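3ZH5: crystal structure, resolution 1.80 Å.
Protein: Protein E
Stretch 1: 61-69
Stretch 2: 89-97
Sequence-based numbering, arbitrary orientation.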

# COMPACT_ATOMS: atom_id res chain seq x y z
N LYS A 61 18.07 -17.18 -3.29
CA LYS A 61 17.45 -17.43 -4.59
C LYS A 61 15.98 -17.05 -4.56
O LYS A 61 15.34 -16.89 -5.61
CB LYS A 61 17.63 -18.90 -5.02
CG LYS A 61 16.62 -19.86 -4.42
CD LYS A 61 17.02 -21.32 -4.69
CE LYS A 61 16.10 -22.31 -3.97
NZ LYS A 61 16.55 -23.72 -4.16
N ARG A 62 15.44 -16.87 -3.35
CA ARG A 62 14.04 -16.50 -3.17
C ARG A 62 13.85 -14.99 -3.28
O ARG A 62 14.52 -14.23 -2.59
CB ARG A 62 13.56 -16.97 -1.80
CG ARG A 62 12.05 -17.04 -1.66
CD ARG A 62 11.67 -18.04 -0.59
NE ARG A 62 10.36 -18.66 -0.82
CZ ARG A 62 9.97 -19.80 -0.26
NH1 ARG A 62 10.78 -20.45 0.58
NH2 ARG A 62 8.76 -20.29 -0.52
N TYR A 63 12.92 -14.56 -4.14
CA TYR A 63 12.67 -13.14 -4.34
C TYR A 63 11.21 -12.79 -4.14
O TYR A 63 10.33 -13.62 -4.37
CB TYR A 63 13.09 -12.74 -5.75
CG TYR A 63 12.42 -13.58 -6.81
CD1 TYR A 63 13.00 -14.77 -7.24
CD2 TYR A 63 11.22 -13.19 -7.39
CE1 TYR A 63 12.40 -15.55 -8.23
CE2 TYR A 63 10.61 -13.97 -8.39
CZ TYR A 63 11.21 -15.14 -8.79
OH TYR A 63 10.62 -15.93 -9.76
N ALA A 64 10.95 -11.55 -3.73
CA ALA A 64 9.59 -11.11 -3.48
C ALA A 64 8.96 -10.67 -4.78
O ALA A 64 9.65 -10.14 -5.64
CB ALA A 64 9.58 -9.96 -2.50
N ARG A 65 7.64 -10.86 -4.89
CA ARG A 65 6.84 -10.38 -6.02
C ARG A 65 5.91 -9.22 -5.66
O ARG A 65 5.45 -8.50 -6.55
CB ARG A 65 6.02 -11.52 -6.62
CG ARG A 65 6.88 -12.58 -7.26
CD ARG A 65 6.07 -13.68 -7.92
NE ARG A 65 6.95 -14.77 -8.30
CZ ARG A 65 6.82 -15.50 -9.41
NH1 ARG A 65 5.84 -15.26 -10.26
NH2 ARG A 65 7.69 -16.47 -9.66
N SER A 66 5.61 -9.03 -4.39
CA SER A 66 4.83 -7.86 -4.00
C SER A 66 5.25 -7.34 -2.63
O SER A 66 5.99 -8.00 -1.91
CB SER A 66 3.32 -8.19 -4.03
OG SER A 66 2.96 -9.14 -3.00
N VAL A 67 4.80 -6.14 -2.31
CA VAL A 67 5.06 -5.53 -1.03
C VAL A 67 3.74 -5.09 -0.45
O VAL A 67 2.90 -4.57 -1.16
CB VAL A 67 5.93 -4.28 -1.20
CG1 VAL A 67 6.43 -3.80 0.14
CG2 VAL A 67 7.08 -4.61 -2.11
N ARG A 68 3.55 -5.29 0.84
CA ARG A 68 2.37 -4.79 1.51
C ARG A 68 2.84 -3.76 2.53
O ARG A 68 3.71 -4.04 3.36
CB ARG A 68 1.68 -5.98 2.18
CG ARG A 68 0.38 -5.69 2.89
CD ARG A 68 -0.29 -7.00 3.31
NE ARG A 68 -0.98 -7.75 2.25
CZ ARG A 68 -2.22 -7.49 1.84
NH1 ARG A 68 -2.90 -6.47 2.37
NH2 ARG A 68 -2.78 -8.22 0.91
N GLN A 69 2.26 -2.57 2.51
CA GLN A 69 2.66 -1.52 3.43
C GLN A 69 1.49 -0.99 4.20
O GLN A 69 0.49 -0.57 3.62
CB GLN A 69 3.29 -0.37 2.69
CG GLN A 69 4.63 -0.75 2.11
CD GLN A 69 5.32 0.40 1.45
OE1 GLN A 69 4.75 1.09 0.60
NE2 GLN A 69 6.56 0.61 1.82
N ASP A 89 6.23 -13.38 -1.51
CA ASP A 89 6.79 -14.06 -2.67
C ASP A 89 5.72 -14.36 -3.72
O ASP A 89 6.01 -15.00 -4.73
CB ASP A 89 7.53 -15.33 -2.26
CG ASP A 89 6.61 -16.52 -2.04
OD1 ASP A 89 5.41 -16.30 -1.76
OD2 ASP A 89 7.09 -17.67 -2.15
N GLU A 90 4.49 -13.92 -3.46
CA GLU A 90 3.41 -13.97 -4.46
C GLU A 90 2.87 -12.55 -4.66
O GLU A 90 3.08 -11.68 -3.82
CB GLU A 90 2.29 -14.91 -4.01
CG GLU A 90 2.67 -16.37 -3.98
CD GLU A 90 1.87 -17.16 -2.96
OE1 GLU A 90 0.73 -16.76 -2.65
OE2 GLU A 90 2.38 -18.18 -2.45
N PHE A 91 2.17 -12.31 -5.78
CA PHE A 91 1.57 -10.99 -6.01
C PHE A 91 0.40 -10.78 -5.04
O PHE A 91 -0.03 -11.72 -4.39
CB PHE A 91 1.09 -10.85 -7.48
CG PHE A 91 2.21 -10.87 -8.48
CD1 PHE A 91 3.13 -9.84 -8.53
CD2 PHE A 91 2.33 -11.91 -9.37
CE1 PHE A 91 4.15 -9.86 -9.44
CE2 PHE A 91 3.35 -11.93 -10.29
CZ PHE A 91 4.27 -10.90 -10.32
N TRP A 92 -0.07 -9.55 -4.93
CA TRP A 92 -1.22 -9.22 -4.08
C TRP A 92 -0.92 -9.33 -2.57
O TRP A 92 -1.82 -9.45 -1.74
CB TRP A 92 -2.45 -10.07 -4.46
CG TRP A 92 -2.80 -9.99 -5.95
CD1 TRP A 92 -2.79 -11.02 -6.84
CD2 TRP A 92 -3.21 -8.83 -6.68
NE1 TRP A 92 -3.18 -10.57 -8.09
CE2 TRP A 92 -3.43 -9.22 -8.01
CE3 TRP A 92 -3.42 -7.49 -6.32
CZ2 TRP A 92 -3.84 -8.32 -9.02
CZ3 TRP A 92 -3.83 -6.59 -7.32
CH2 TRP A 92 -4.03 -7.01 -8.66
N GLY A 93 0.36 -9.21 -2.21
CA GLY A 93 0.76 -9.18 -0.83
C GLY A 93 0.37 -10.45 -0.07
O GLY A 93 -0.16 -10.35 1.03
N GLN A 94 0.65 -11.61 -0.65
CA GLN A 94 0.27 -12.91 -0.11
C GLN A 94 1.47 -13.82 -0.23
O GLN A 94 2.34 -13.57 -1.07
CB GLN A 94 -0.85 -13.57 -0.94
CG GLN A 94 -2.03 -12.69 -1.29
CD GLN A 94 -2.96 -12.47 -0.12
OE1 GLN A 94 -2.96 -13.23 0.84
NE2 GLN A 94 -3.76 -11.41 -0.20
N GLY A 95 1.47 -14.90 0.54
CA GLY A 95 2.45 -15.97 0.41
C GLY A 95 3.53 -15.90 1.46
O GLY A 95 3.29 -15.47 2.59
N LEU A 96 4.74 -16.33 1.10
CA LEU A 96 5.83 -16.37 2.07
C LEU A 96 6.35 -14.97 2.30
O LEU A 96 6.66 -14.24 1.36
CB LEU A 96 6.97 -17.27 1.59
CG LEU A 96 8.11 -17.42 2.62
CD1 LEU A 96 7.66 -18.25 3.83
CD2 LEU A 96 9.36 -18.01 2.00
N ARG A 97 6.48 -14.62 3.58
CA ARG A 97 6.71 -13.24 3.98
C ARG A 97 8.13 -12.99 4.48
O ARG A 97 8.75 -13.85 5.09
CB ARG A 97 5.73 -12.91 5.11
CG ARG A 97 5.81 -11.46 5.58
CD ARG A 97 4.96 -11.22 6.79
NE ARG A 97 5.55 -11.83 7.98
CZ ARG A 97 6.59 -11.34 8.63
NH1 ARG A 97 7.16 -10.22 8.21
NH2 ARG A 97 7.07 -11.97 9.71

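The contact between residues 61-69 and 89-97 buries 589 Å², counting both sides, and every cross-stretch hydrogen bond joins a side chain of the first stretch to the backbone of the second. The two stretches keep step, with Ala64, Ser66 and Arg68 lying nearest by CA to Asp89, Phe91 and Gly93, respectively. Along 66-68 the side chains alternate: the CA-to-CB bonds of Ser66 and Arg68 point toward the second stretch and that of Val67 points away; Arg65, just before, also points toward it.

The hydrogen bonds centre on Ser66 and Arg68. Ser66 OG, held in the p rotamer, donates to Glu90 O at 2.7 Å and accepts from Gly93 N, also at 2.7 Å. One buried hydroxyl thus joins two backbone groups three residues apart and satisfies polar atoms on both sides of the bend through Phe91 and Trp92. Arg68 binds carbonyls farther along, those of Trp92 and Gly93. Its NE donates to Gly93 O at 3.0 Å with a nearly straight geometry (159°), the oxygen lying at the edge of the guanidinium, near its plane. Arg68 NH2 adds weak bonds to Trp92 O at 3.1 Å and to Gly93 O at 3.4 Å. Trp92 O also receives a weak bond from Gln94 NE2, at 3.2 Å, so the two side chains converge on the same carbonyl.

The backbone of Gly93 fits closely against this arginine. Its positive phi by itself favours glycine, and an ideal CB would lie 2.7 Å from Arg68 NE, too close to be accommodated.

Charge pairing is confined to the other end of the contact, where Arg62 NH2 forms a salt bridge with Asp89 OD2 at 3.5 Å, a long separation for such a pair. OD2 lies at the edge of the guanidinium, near its plane. The other carboxylate oxygen serves its own stretch: Asp89 OD1 accepts from Leu96 N at 2.9 Å, linking the two ends of the 89-96 turn. Asp89 N returns a weak bond to Leu96 O at 3.0 Å.

Nonpolar packing is supplied mainly by Arg65 and Phe91. Arg65 CB sits over one face of the Phe91 ring, 4.0 Å from the centroid of that ring and 21° off its normal, a CH-pi contact. Although the CA-to-CB bond of Phe91 points sideways, the ring reaches the first stretch, and Phe91 CD1 comes within 3.3 Å of Arg65 O. Farther along the arginine, Arg65 CD approaches Asp89 O at 3.5 Å, so the aliphatic part of this side chain packs against both the aromatic ring and the neighbouring backbone.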